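Local coordinates for protein lactaldehyde dehydrogenase (PDB 2IMP) that catalyses the irreversible, NAD-dependent oxidation of L-lactaldehyde to L-lactate and also oxidises glycolaldehyde, serving the breakdown of L-fucose and L-rhamnose, at residues A109-Y114 and P155-A160; A116-R121 and D461-L466; K255-V260 and S402-S407; N441-A444 and F448-G451. All coordinates share one frame; numbering follows the deposited sequence.

Interaction 1: A109-Y114 and P155-A160; sequences ADYIDY and PFFLIA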
loop_
_atom_site.group_PDB
_atom_site.type_symbol
_atom_site.label_atom_id
_atom_site.label_comp_id
_atom_site.label_asym_id
_atom_site.label_seq_id
_atom_site.Cartn_x
_atom_site.Cartn_y
_atom_site.Cartn_z
ATOM N N ALA A 109 27.358 3.795 -3.011
ATOM C CA ALA A 109 27.297 4.063 -1.584
ATOM C C ALA A 109 25.933 4.659 -1.193
ATOM O O ALA A 109 25.336 4.256 -0.197
ATOM C CB ALA A 109 28.422 5.020 -1.173
ATOM N N ASP A 110 25.458 5.622 -1.979
ATOM C CA ASP A 110 24.152 6.211 -1.707
ATOM C C ASP A 110 23.022 5.169 -1.853
ATOM O O ASP A 110 22.069 5.155 -1.079
ATOM C CB ASP A 110 23.872 7.392 -2.644
ATOM C CG ASP A 110 24.829 8.550 -2.432
ATOM O OD1 ASP A 110 25.346 8.713 -1.307
ATOM O OD2 ASP A 110 25.053 9.309 -3.394
ATOM N N TYR A 111 23.161 4.297 -2.845
ATOM C CA TYR A 111 22.177 3.243 -3.068
ATOM C C TYR A 111 22.064 2.305 -1.849
ATOM O O TYR A 111 20.965 1.974 -1.407
ATOM C CB TYR A 111 22.552 2.446 -4.318
ATOM C CG TYR A 111 21.508 1.447 -4.766
ATOM C CD1 TYR A 111 21.440 0.181 -4.197
ATOM C CD2 TYR A 111 20.615 1.760 -5.792
ATOM C CE1 TYR A 111 20.513 -0.757 -4.639
ATOM C CE2 TYR A 111 19.686 0.828 -6.242
ATOM C CZ TYR A 111 19.643 -0.429 -5.664
ATOM O OH TYR A 111 18.749 -1.361 -6.123
ATOM N N ILE A 112 23.214 1.894 -1.320
ATOM C CA ILE A 112 23.235 1.034 -0.141
ATOM C C ILE A 112 22.539 1.714 1.061
ATOM O O ILE A 112 21.722 1.103 1.737
ATOM C CB ILE A 112 24.692 0.644 0.242
ATOM C CG1 ILE A 112 25.296 -0.232 -0.868
ATOM C CG2 ILE A 112 24.711 -0.076 1.588
ATOM C CD1 ILE A 112 26.744 -0.671 -0.639
ATOM N N ASP A 113 22.880 2.977 1.305
ATOM C CA ASP A 113 22.243 3.730 2.376
ATOM C C ASP A 113 20.718 3.809 2.161
ATOM O O ASP A 113 19.940 3.618 3.093
ATOM C CB ASP A 113 22.804 5.156 2.458
ATOM C CG ASP A 113 24.167 5.216 3.133
ATOM O OD1 ASP A 113 24.506 4.288 3.899
ATOM O OD2 ASP A 113 24.893 6.210 2.908
ATOM N N TYR A 114 20.324 4.110 0.925
ATOM C CA TYR A 114 18.910 4.173 0.577
ATOM C C TYR A 114 18.194 2.847 0.907
ATOM O O TYR A 114 17.146 2.841 1.556
ATOM C CB TYR A 114 18.738 4.502 -0.915
ATOM C CG TYR A 114 17.349 4.218 -1.446
ATOM C CD1 TYR A 114 16.274 5.064 -1.165
ATOM C CD2 TYR A 114 17.097 3.056 -2.171
ATOM C CE1 TYR A 114 14.975 4.745 -1.592
ATOM C CE2 TYR A 114 15.815 2.728 -2.594
ATOM C CZ TYR A 114 14.762 3.569 -2.302
ATOM O OH TYR A 114 13.500 3.201 -2.699
ATOM N N PRO A 155 29.916 -2.813 -12.914
ATOM C CA PRO A 155 30.252 -3.954 -12.060
ATOM C C PRO A 155 30.148 -3.695 -10.548
ATOM O O PRO A 155 29.656 -4.545 -9.806
ATOM C CB PRO A 155 31.676 -4.291 -12.488
ATOM C CG PRO A 155 32.239 -2.935 -12.788
ATOM C CD PRO A 155 31.123 -2.317 -13.607
ATOM N N PHE A 156 30.628 -2.536 -10.107
ATOM C CA PHE A 156 30.590 -2.200 -8.693
ATOM C C PHE A 156 29.157 -1.958 -8.192
ATOM O O PHE A 156 28.710 -2.570 -7.215
ATOM C CB PHE A 156 31.452 -0.964 -8.426
ATOM C CG PHE A 156 31.786 -0.752 -6.977
ATOM C CD1 PHE A 156 32.533 -1.697 -6.277
ATOM C CD2 PHE A 156 31.337 0.384 -6.302
ATOM C CE1 PHE A 156 32.850 -1.502 -4.926
ATOM C CE2 PHE A 156 31.648 0.588 -4.952
ATOM C CZ PHE A 156 32.396 -0.360 -4.260
ATOM N N PHE A 157 28.448 -1.065 -8.876
ATOM C CA PHE A 157 27.072 -0.781 -8.518
ATOM C C PHE A 157 26.209 -2.056 -8.457
ATOM O O PHE A 157 25.455 -2.263 -7.507
ATOM C CB PHE A 157 26.454 0.197 -9.523
ATOM C CG PHE A 157 24.960 0.304 -9.415
ATOM C CD1 PHE A 157 24.361 0.707 -8.225
ATOM C CD2 PHE A 157 24.149 -0.013 -10.500
ATOM C CE1 PHE A 157 22.975 0.786 -8.112
ATOM C CE2 PHE A 157 22.761 0.064 -10.400
ATOM C CZ PHE A 157 22.172 0.465 -9.207
ATOM N N LEU A 158 26.334 -2.909 -9.468
ATOM C CA LEU A 158 25.548 -4.129 -9.480
ATOM C C LEU A 158 25.778 -5.049 -8.265
ATOM O O LEU A 158 24.910 -5.854 -7.928
ATOM C CB LEU A 158 25.748 -4.882 -10.791
ATOM C CG LEU A 158 25.029 -4.166 -11.945
ATOM C CD1 LEU A 158 25.273 -4.901 -13.238
ATOM C CD2 LEU A 158 23.537 -4.100 -11.663
ATOM N N ILE A 159 26.941 -4.935 -7.624
ATOM C CA ILE A 159 27.161 -5.712 -6.414
ATOM C C ILE A 159 26.122 -5.279 -5.355
ATOM O O ILE A 159 25.432 -6.096 -4.757
ATOM C CB ILE A 159 28.558 -5.453 -5.794
ATOM C CG1 ILE A 159 29.670 -5.914 -6.734
ATOM C CG2 ILE A 159 28.675 -6.185 -4.469
ATOM C CD1 ILE A 159 31.057 -5.477 -6.269
ATOM N N ALA A 160 26.036 -3.967 -5.164
ATOM C CA ALA A 160 25.113 -3.381 -4.209
ATOM C C ALA A 160 23.645 -3.565 -4.610
ATOM O O ALA A 160 22.792 -3.847 -3.768
ATOM C CB ALA A 160 25.418 -1.891 -4.036
#
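A buried helix-helix contact, carried by a T-shaped pair of Tyr-111 and Phe-157, joins helix 98-116 to helix 155-168 in the aldehyde dehydrogenase fold, beside the substrate pocket. The two segments run almost side by side in the same direction, their axes 7° from parallel and 9.6 Å apart at closest approach. Phe-157 presents its edge and Tyr-111 its face: the ring planes stand at 85°, with centroids 5.1 Å apart. The touching atom is Phe-157 CE1, which sits over the rim of the tyrosine ring rather than its centre, 3.4 Å from Tyr-111 CD2. With CG trans to the backbone N (chi1 -172°), the tyrosine ring reaches from its helix toward the other one and receives this edge on one face. Its far end is held as well, for the hydroxyl bonds to Asp-461, whose other carboxylate oxygen forms a salt bridge with Arg-161, a lactate-binding residue. Phe-157 itself comes within about 5 Å of the bound lactic acid, consistent with its standing in the layer behind the pocket, with Tyr-111 beyond it. Putting a leucine at Tyr-111 would probably leave the Phe-157 edge without its aromatic face and Asp-461 without its hydroxyl partner. Thr-108, one turn before Ile-112 on helix 98-116, touches both Phe-157 and Ala-160, while Ile-79 of helix 65-81 backs Ile-112. Where the backbones come nearest the closest packing is aliphatic: the CB of Ala-160 meets Ile-112 at CG1, 3.6 Å away, and at CD1, 3.8 Å away.

Interaction 2: A116-R121 and D461-L466; sequences AEWARR and DGKHGL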
loop_
_atom_site.group_PDB
_atom_site.type_symbol
_atom_site.label_atom_id
_atom_site.label_comp_id
_atom_site.label_asym_id
_atom_site.label_seq_id
_atom_site.Cartn_x
_atom_site.Cartn_y
_atom_site.Cartn_z
ATOM N N ALA A 116 19.172 0.480 3.005
ATOM C CA ALA A 116 19.181 0.242 4.445
ATOM C C ALA A 116 17.977 0.915 5.149
ATOM O O ALA A 116 17.524 0.465 6.198
ATOM C CB ALA A 116 20.494 0.752 5.060
ATOM N N GLU A 117 17.482 1.985 4.536
ATOM C CA GLU A 117 16.350 2.729 5.070
ATOM C C GLU A 117 15.015 1.949 5.029
ATOM O O GLU A 117 14.033 2.368 5.635
ATOM C CB GLU A 117 16.195 4.058 4.315
ATOM C CG GLU A 117 17.462 4.894 4.315
ATOM C CD GLU A 117 17.338 6.167 3.503
ATOM O OE1 GLU A 117 16.553 6.197 2.531
ATOM O OE2 GLU A 117 18.044 7.139 3.827
ATOM N N TRP A 118 14.997 0.833 4.303
ATOM C CA TRP A 118 13.795 0.005 4.228
ATOM C C TRP A 118 13.563 -0.850 5.488
ATOM O O TRP A 118 12.472 -1.382 5.690
ATOM C CB TRP A 118 13.846 -0.924 3.002
ATOM C CG TRP A 118 13.447 -0.251 1.715
ATOM C CD1 TRP A 118 14.227 -0.072 0.607
ATOM C CD2 TRP A 118 12.181 0.363 1.418
ATOM N NE1 TRP A 118 13.528 0.620 -0.358
ATOM C CE2 TRP A 118 12.271 0.899 0.113
ATOM C CE3 TRP A 118 10.982 0.512 2.130
ATOM C CZ2 TRP A 118 11.208 1.576 -0.499
ATOM C CZ3 TRP A 118 9.916 1.191 1.519
ATOM C CH2 TRP A 118 10.042 1.713 0.215
ATOM N N ALA A 119 14.593 -0.948 6.328
ATOM C CA ALA A 119 14.551 -1.759 7.544
ATOM C C ALA A 119 13.209 -1.784 8.321
ATOM O O ALA A 119 12.628 -2.849 8.525
ATOM C CB ALA A 119 15.683 -1.341 8.490
ATOM N N ARG A 120 12.750 -0.623 8.766
ATOM C CA ARG A 120 11.500 -0.537 9.518
ATOM C C ARG A 120 10.277 -0.226 8.635
ATOM O O ARG A 120 9.198 0.063 9.148
ATOM C CB ARG A 120 11.604 0.575 10.567
ATOM C CG ARG A 120 12.693 0.401 11.618
ATOM C CD ARG A 120 13.187 1.764 12.067
ATOM N NE ARG A 120 13.972 1.731 13.300
ATOM C CZ ARG A 120 14.859 2.665 13.634
ATOM N NH1 ARG A 120 15.081 3.690 12.822
ATOM N NH2 ARG A 120 15.506 2.591 14.791
ATOM N N ARG A 121 10.457 -0.295 7.321
ATOM C CA ARG A 121 9.389 0.061 6.404
ATOM C C ARG A 121 8.691 -1.051 5.592
ATOM O O ARG A 121 7.502 -0.916 5.296
ATOM C CB ARG A 121 9.890 1.148 5.451
ATOM C CG ARG A 121 10.267 2.434 6.166
ATOM C CD ARG A 121 10.594 3.541 5.189
ATOM N NE ARG A 121 10.530 4.850 5.837
ATOM C CZ ARG A 121 11.453 5.333 6.662
ATOM N NH1 ARG A 121 12.537 4.626 6.946
ATOM N NH2 ARG A 121 11.272 6.524 7.217
ATOM N N ASP A 461 15.697 -2.156 -7.708
ATOM C CA ASP A 461 15.522 -0.804 -7.187
ATOM C C ASP A 461 14.155 -0.520 -6.518
ATOM O O ASP A 461 13.165 -1.221 -6.754
ATOM C CB ASP A 461 15.745 0.249 -8.284
ATOM C CG ASP A 461 17.019 0.011 -9.096
ATOM O OD1 ASP A 461 17.936 -0.684 -8.621
ATOM O OD2 ASP A 461 17.104 0.546 -10.220
ATOM N N GLY A 462 14.143 0.509 -5.676
ATOM C CA GLY A 462 12.930 0.918 -4.994
ATOM C C GLY A 462 12.252 -0.149 -4.172
ATOM O O GLY A 462 12.834 -1.186 -3.870
ATOM N N LYS A 463 11.007 0.121 -3.802
ATOM C CA LYS A 463 10.224 -0.805 -3.003
ATOM C C LYS A 463 10.032 -2.188 -3.669
ATOM O O LYS A 463 10.167 -3.231 -3.030
ATOM C CB LYS A 463 8.855 -0.184 -2.714
ATOM C CG LYS A 463 7.960 -1.007 -1.808
ATOM C CD LYS A 463 6.596 -0.347 -1.665
ATOM C CE LYS A 463 5.881 -0.265 -3.015
ATOM N NZ LYS A 463 4.606 0.505 -2.926
ATOM N N HIS A 464 9.724 -2.174 -4.957
ATOM C CA HIS A 464 9.514 -3.412 -5.684
ATOM C C HIS A 464 10.793 -4.244 -5.835
ATOM O O HIS A 464 10.743 -5.468 -5.831
ATOM C CB HIS A 464 8.891 -3.103 -7.044
ATOM C CG HIS A 464 7.595 -2.360 -6.938
ATOM N ND1 HIS A 464 6.473 -2.903 -6.349
ATOM C CD2 HIS A 464 7.265 -1.092 -7.280
ATOM C CE1 HIS A 464 5.511 -2.004 -6.327
ATOM N NE2 HIS A 464 5.960 -0.894 -6.884
ATOM N N GLY A 465 11.928 -3.562 -5.952
ATOM C CA GLY A 465 13.196 -4.268 -6.050
ATOM C C GLY A 465 13.462 -4.927 -4.709
ATOM O O GLY A 465 13.945 -6.056 -4.642
ATOM N N LEU A 466 13.145 -4.219 -3.628
ATOM C CA LEU A 466 13.339 -4.780 -2.296
ATOM C C LEU A 466 12.470 -6.022 -2.063
ATOM O O LEU A 466 12.915 -7.006 -1.468
ATOM C CB LEU A 466 13.003 -3.756 -1.210
ATOM C CG LEU A 466 13.221 -4.321 0.202
ATOM C CD1 LEU A 466 14.668 -4.052 0.619
ATOM C CD2 LEU A 466 12.255 -3.699 1.198
#
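The backbones of Trp-118 and Leu-466 come no nearer than 8.1 Å between CA atoms, where a type I turn from Ala-116 to Ala-119, following helix 98-116, faces the short helix 462-467. The indole of Trp-118 bridges this distance. Its CG lies trans to the carbonyl carbon (chi1 -81°), which carries the ring across to the helix, where it meets two residues in different ways. The CZ2-CH2 side of the six-membered ring approaches Lys-463 at its root: Trp-118 CZ2 is 3.6 Å from Lys-463 CA, and Trp-118 CH2 is 3.7 Å from Lys-463 CB. Leu-466 takes the other end, its CB over one indole face and its CD2 3.7 Å from Trp-118 CB. The indole NE1 stands 4.0 Å from Gly-462 O, too far for a hydrogen bond. Tyr-114 meets the same indole edge-to-face, and Leu-168 of helix 155-168 also packs on it. Beyond the tryptophan the turn becomes polar: Arg-121 NH1 donates to Glu-117 O at 3.0 Å, with the carbonyl oxygen close to the guanidinium plane, and the Arg-121 and Glu-117 side chains exchange salt bridges with their counterparts in the second subunit. The Lys-463 chain bends at chi3 and takes NZ to salt bridges with Glu-125 of the fourth subunit and Glu-123 of the second. Chemistry is thus divided by position: apolar carbon closes the gap within the chain, including the aliphatic base of a lysine, while Lys-463, Glu-117 and Arg-121 carry charge to neighbouring subunits.

Interaction 3: K255-V260 and S402-S407; sequences KAPAIV and SMANDS. With SO4 (sulfate ion), chain B.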
loop_
_atom_site.group_PDB
_atom_site.type_symbol
_atom_site.label_atom_id
_atom_site.label_comp_id
_atom_site.label_asym_id
_atom_site.label_seq_id
_atom_site.Cartn_x
_atom_site.Cartn_y
_atom_site.Cartn_z
ATOM N N LYS A 255 17.668 -3.062 -26.529
ATOM C CA LYS A 255 17.851 -2.079 -27.601
ATOM C C LYS A 255 16.988 -0.803 -27.396
ATOM O O LYS A 255 16.060 -0.544 -28.164
ATOM C CB LYS A 255 17.485 -2.706 -28.951
ATOM C CG LYS A 255 18.636 -3.348 -29.708
ATOM C CD LYS A 255 19.481 -2.297 -30.417
ATOM C CE LYS A 255 20.569 -2.943 -31.266
ATOM N NZ LYS A 255 21.455 -1.942 -31.927
ATOM N N ALA A 256 17.310 -0.029 -26.362
ATOM C CA ALA A 256 16.567 1.190 -26.031
ATOM C C ALA A 256 16.237 2.118 -27.214
ATOM O O ALA A 256 17.131 2.705 -27.814
ATOM C CB ALA A 256 17.316 1.974 -24.957
ATOM N N PRO A 257 14.946 2.248 -27.559
ATOM C CA PRO A 257 14.624 3.133 -28.677
ATOM C C PRO A 257 14.304 4.572 -28.215
ATOM O O PRO A 257 13.756 4.781 -27.132
ATOM C CB PRO A 257 13.416 2.452 -29.307
ATOM C CG PRO A 257 12.686 1.948 -28.100
ATOM C CD PRO A 257 13.810 1.355 -27.258
ATOM N N ALA A 258 14.662 5.539 -29.053
ATOM C CA ALA A 258 14.404 6.949 -28.786
ATOM C C ALA A 258 13.563 7.605 -29.904
ATOM O O ALA A 258 13.902 7.503 -31.080
ATOM C CB ALA A 258 15.721 7.697 -28.623
ATOM N N ILE A 259 12.470 8.254 -29.523
ATOM C CA ILE A 259 11.597 8.905 -30.488
ATOM C C ILE A 259 11.647 10.450 -30.462
ATOM O O ILE A 259 11.272 11.083 -29.471
ATOM C CB ILE A 259 10.132 8.473 -30.286
ATOM C CG1 ILE A 259 10.015 6.958 -30.447
ATOM C CG2 ILE A 259 9.230 9.175 -31.294
ATOM C CD1 ILE A 259 8.626 6.429 -30.173
ATOM N N VAL A 260 12.113 11.031 -31.561
ATOM C CA VAL A 260 12.206 12.479 -31.693
ATOM C C VAL A 260 11.112 13.069 -32.612
ATOM O O VAL A 260 11.164 12.901 -33.826
ATOM C CB VAL A 260 13.581 12.894 -32.267
ATOM C CG1 VAL A 260 13.722 14.415 -32.240
ATOM C CG2 VAL A 260 14.700 12.224 -31.479
ATOM N N SER A 402 5.078 1.904 -33.028
ATOM C CA SER A 402 5.012 0.560 -33.571
ATOM C C SER A 402 6.401 -0.051 -33.828
ATOM O O SER A 402 6.622 -1.231 -33.556
ATOM C CB SER A 402 4.206 0.566 -34.868
ATOM O OG SER A 402 4.172 -0.728 -35.433
ATOM N N MET A 403 7.322 0.758 -34.350
ATOM C CA MET A 403 8.679 0.287 -34.605
ATOM C C MET A 403 9.492 0.098 -33.311
ATOM O O MET A 403 10.289 -0.834 -33.194
ATOM C CB MET A 403 9.412 1.247 -35.550
ATOM C CG MET A 403 8.861 1.236 -36.972
ATOM S SD MET A 403 9.849 2.188 -38.148
ATOM C CE MET A 403 9.105 3.785 -37.968
ATOM N N ALA A 404 9.282 0.992 -32.350
ATOM C CA ALA A 404 9.960 0.871 -31.069
ATOM C C ALA A 404 9.537 -0.436 -30.359
ATOM O O ALA A 404 10.371 -1.166 -29.824
ATOM C CB ALA A 404 9.637 2.078 -30.186
ATOM N N ASN A 405 8.235 -0.715 -30.388
ATOM C CA ASN A 405 7.708 -1.934 -29.782
ATOM C C ASN A 405 8.142 -3.203 -30.521
ATOM O O ASN A 405 8.114 -4.297 -29.961
ATOM C CB ASN A 405 6.179 -1.903 -29.720
ATOM C CG ASN A 405 5.661 -0.938 -28.681
ATOM O OD1 ASN A 405 6.340 -0.654 -27.698
ATOM N ND2 ASN A 405 4.449 -0.438 -28.883
ATOM N N ASP A 406 8.538 -3.039 -31.779
ATOM C CA ASP A 406 8.990 -4.164 -32.584
ATOM C C ASP A 406 10.397 -4.633 -32.179
ATOM O O ASP A 406 11.374 -4.444 -32.906
ATOM C CB ASP A 406 8.967 -3.786 -34.066
ATOM C CG ASP A 406 9.445 -4.913 -34.958
ATOM O OD1 ASP A 406 8.958 -6.049 -34.786
ATOM O OD2 ASP A 406 10.303 -4.663 -35.828
ATOM N N SER A 407 10.466 -5.244 -31.001
ATOM C CA SER A 407 11.720 -5.721 -30.437
ATOM C C SER A 407 11.523 -6.807 -29.358
ATOM O O SER A 407 10.531 -6.780 -28.631
ATOM C CB SER A 407 12.468 -4.529 -29.822
ATOM O OG SER A 407 13.545 -4.936 -28.992
HETATM S S SO4 B . 15.069 -2.054 -24.422
HETATM O O1 SO4 B . 15.693 -3.165 -25.150
HETATM O O2 SO4 B . 15.858 -1.753 -23.211
HETATM O O3 SO4 B . 14.983 -0.871 -25.281
HETATM O O4 SO4 B . 13.702 -2.439 -24.077
HETATM O O HOH W 1 13.987 -2.491 -27.202
#
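The pyrrolidine ring of Pro-257, a puckered rather than truly flat group, turns its CB-CG edge to the methyl of Ala-404. Along that edge, Pro-257 CG lies 3.7 Å and Pro-257 CB 3.9 Å from Ala-404 CB, so one methyl is pressed against two ring carbons. Ile-259, two residues on and pointing to the same side of the strand, brings its CD1 to 4.5 Å from Ala-404 CB, a looser touch. This is sheet-on-helix packing in a beta-alpha-beta crossover: helix 397-405 links strands 388-394 and 409-416, and passes over strand 257-260, which lies next to the latter in the parallel part of the sheet. Alanine at the point of contact lets the backbones come within 5.7 Å between the CA atoms of Pro-257 and Ala-404. The polar joining is done at one end. A water lies 3.1 Å from Ser-407 OG and gives a weak bond to Lys-255 O, while Arg-290 of the adjacent strand donates to the carbonyls of Lys-255, Met-403 and Ala-404. The sulfate, probably from the crystallisation liquor, accepts a bond from Thr-412 N; its fit against Lys-255 and Ala-256 is too tight to be relied on. Helix and strand therefore meet through apolar groups, with a small alanine on the helix side, and the guanidinium of Arg-290, together with a water, links the two segments, probably easing the negative end of the helix dipole.

Interaction 4: N441-A444 and F448-G451; sequences NFEA and FHAG. With LAC (lactic acid), chain E.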
loop_
_atom_site.group_PDB
_atom_site.type_symbol
_atom_site.label_atom_id
_atom_site.label_comp_id
_atom_site.label_asym_id
_atom_site.label_seq_id
_atom_site.Cartn_x
_atom_site.Cartn_y
_atom_site.Cartn_z
ATOM N N ASN A 441 18.365 9.024 -20.387
ATOM C CA ASN A 441 18.069 7.761 -19.722
ATOM C C ASN A 441 18.985 7.406 -18.523
ATOM O O ASN A 441 20.198 7.256 -18.678
ATOM C CB ASN A 441 18.121 6.603 -20.727
ATOM C CG ASN A 441 17.283 6.857 -21.964
ATOM O OD1 ASN A 441 16.171 7.369 -21.881
ATOM N ND2 ASN A 441 17.815 6.485 -23.124
ATOM N N PHE A 442 18.374 7.277 -17.347
ATOM C CA PHE A 442 19.072 6.917 -16.113
ATOM C C PHE A 442 18.088 6.683 -14.938
ATOM O O PHE A 442 17.513 7.629 -14.403
ATOM C CB PHE A 442 20.085 7.998 -15.723
ATOM C CG PHE A 442 21.097 7.547 -14.692
ATOM C CD1 PHE A 442 22.064 8.427 -14.218
ATOM C CD2 PHE A 442 21.088 6.239 -14.201
ATOM C CE1 PHE A 442 23.012 8.013 -13.273
ATOM C CE2 PHE A 442 22.028 5.816 -13.259
ATOM C CZ PHE A 442 22.990 6.705 -12.792
ATOM N N GLU A 443 17.912 5.420 -14.560
ATOM C CA GLU A 443 16.981 5.063 -13.497
ATOM C C GLU A 443 17.330 5.560 -12.078
ATOM O O GLU A 443 18.480 5.515 -11.649
ATOM C CB GLU A 443 16.783 3.538 -13.450
ATOM C CG GLU A 443 18.036 2.751 -13.096
ATOM C CD GLU A 443 18.785 2.255 -14.320
ATOM O OE1 GLU A 443 18.929 3.030 -15.293
ATOM O OE2 GLU A 443 19.237 1.088 -14.308
ATOM N N ALA A 444 16.309 6.034 -11.376
ATOM C CA ALA A 444 16.466 6.498 -10.008
ATOM C C ALA A 444 16.457 5.315 -9.015
ATOM O O ALA A 444 15.815 4.290 -9.279
ATOM C CB ALA A 444 15.341 7.476 -9.663
ATOM N N PHE A 448 11.774 1.582 -10.415
ATOM C CA PHE A 448 11.754 0.136 -10.572
ATOM C C PHE A 448 12.271 -0.278 -11.957
ATOM O O PHE A 448 11.564 -0.183 -12.961
ATOM C CB PHE A 448 10.340 -0.431 -10.328
ATOM C CG PHE A 448 10.292 -1.950 -10.220
ATOM C CD1 PHE A 448 11.275 -2.651 -9.518
ATOM C CD2 PHE A 448 9.238 -2.673 -10.780
ATOM C CE1 PHE A 448 11.216 -4.048 -9.378
ATOM C CE2 PHE A 448 9.162 -4.066 -10.650
ATOM C CZ PHE A 448 10.158 -4.758 -9.941
ATOM N N HIS A 449 13.540 -0.665 -11.987
ATOM C CA HIS A 449 14.194 -1.109 -13.205
ATOM C C HIS A 449 13.824 -2.572 -13.511
ATOM O O HIS A 449 14.430 -3.505 -12.977
ATOM C CB HIS A 449 15.709 -0.989 -13.040
ATOM C CG HIS A 449 16.473 -1.021 -14.329
ATOM N ND1 HIS A 449 16.310 -0.061 -15.311
ATOM C CD2 HIS A 449 17.450 -1.844 -14.765
ATOM C CE1 HIS A 449 17.164 -0.297 -16.291
ATOM N NE2 HIS A 449 17.868 -1.370 -15.987
ATOM N N ALA A 450 12.799 -2.739 -14.338
ATOM C CA ALA A 450 12.307 -4.055 -14.714
ATOM C C ALA A 450 11.958 -4.129 -16.212
ATOM O O ALA A 450 11.145 -3.354 -16.707
ATOM C CB ALA A 450 11.086 -4.404 -13.870
ATOM N N GLY A 451 12.578 -5.065 -16.915
ATOM C CA GLY A 451 12.341 -5.164 -18.340
ATOM C C GLY A 451 11.232 -6.086 -18.787
ATOM O O GLY A 451 10.976 -7.124 -18.181
HETATM C C LAC E . 21.524 -0.621 -15.735
HETATM C CA LAC E . 22.654 -1.500 -16.178
HETATM C CB LAC E . 23.910 -1.179 -15.350
HETATM O O LAC E . 20.505 -1.119 -15.256
HETATM O OHN LAC E . 22.323 -2.881 -15.950
HETATM O OXT LAC E . 21.617 0.703 -15.906
#
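The lactate pocket of this aldehyde dehydrogenase is lined by Glu-443 and His-449, which meet across the loop between strands 434-437 and 452-453. Their flat groups are stacked: carboxylate and imidazole planes lie 18° apart, and Glu-443 OE2 sits 3.1 Å above the centre of the ring. Although that oxygen is 3.3 Å from both His-449 ND1 and His-449 NE2, neither is a hydrogen bond, because it lies over the face and not along an N-H direction. Glu-443 gets there by a bent chain, its CG in the crowded position between backbone N and carbonyl carbon (chi1 64°). Each ring nitrogen is engaged otherwise: ND1 is hydrogen-bonded to Glu-434, whereas NE2 comes close to the ligand. Arg-161 forms a salt bridge with Glu-443 OE2 and also bonds to the lactic acid, as do Asn-286 and Glu-251. From the fourth subunit, Tyr-476 bonds through its hydroxyl to Ala-444 N, so a neighbouring chain reaches the loop next to the pocket. An alanine in place of His-449 would probably strip the Glu-443 carboxylate of the ring it lies on, leave Glu-434 without its imidazole partner and take one of the close contacts from the ligand carboxylate. The product is met by the pair together, in agreement with the role of both residues in lactate binding. Glu-443 OE2 is 2.9 Å from OXT of the lactic acid, and the O atom of the lactic acid lies 2.7 Å from both Glu-443 OE2 and His-449 NE2.

Interactions 1, 2 and 4 lie 13 to 16 Å apart between centres, with 4 in the lactate pocket, 1 beside it and 2 farther out toward the subunit interface. Interaction 3, 16 Å from interaction 4 but about 30 Å from the others, packs a helix on the sheet holding strand 257-260; the loop of interaction 4 joins two strands of that same sheet. Interactions 1 and 2 share helix 98-116 and its end, and cross along the chain, their segments alternating as 109-114, 116-121, 155-160, 461-466; interactions 3 and 4 fall in the last gap. Interactions 2 and 4 touch through His-464 CB and Phe-448 CE1, 3.4 Å apart, and both reach the fourth subunit, bringing the lactate pocket close to the tetramer interface.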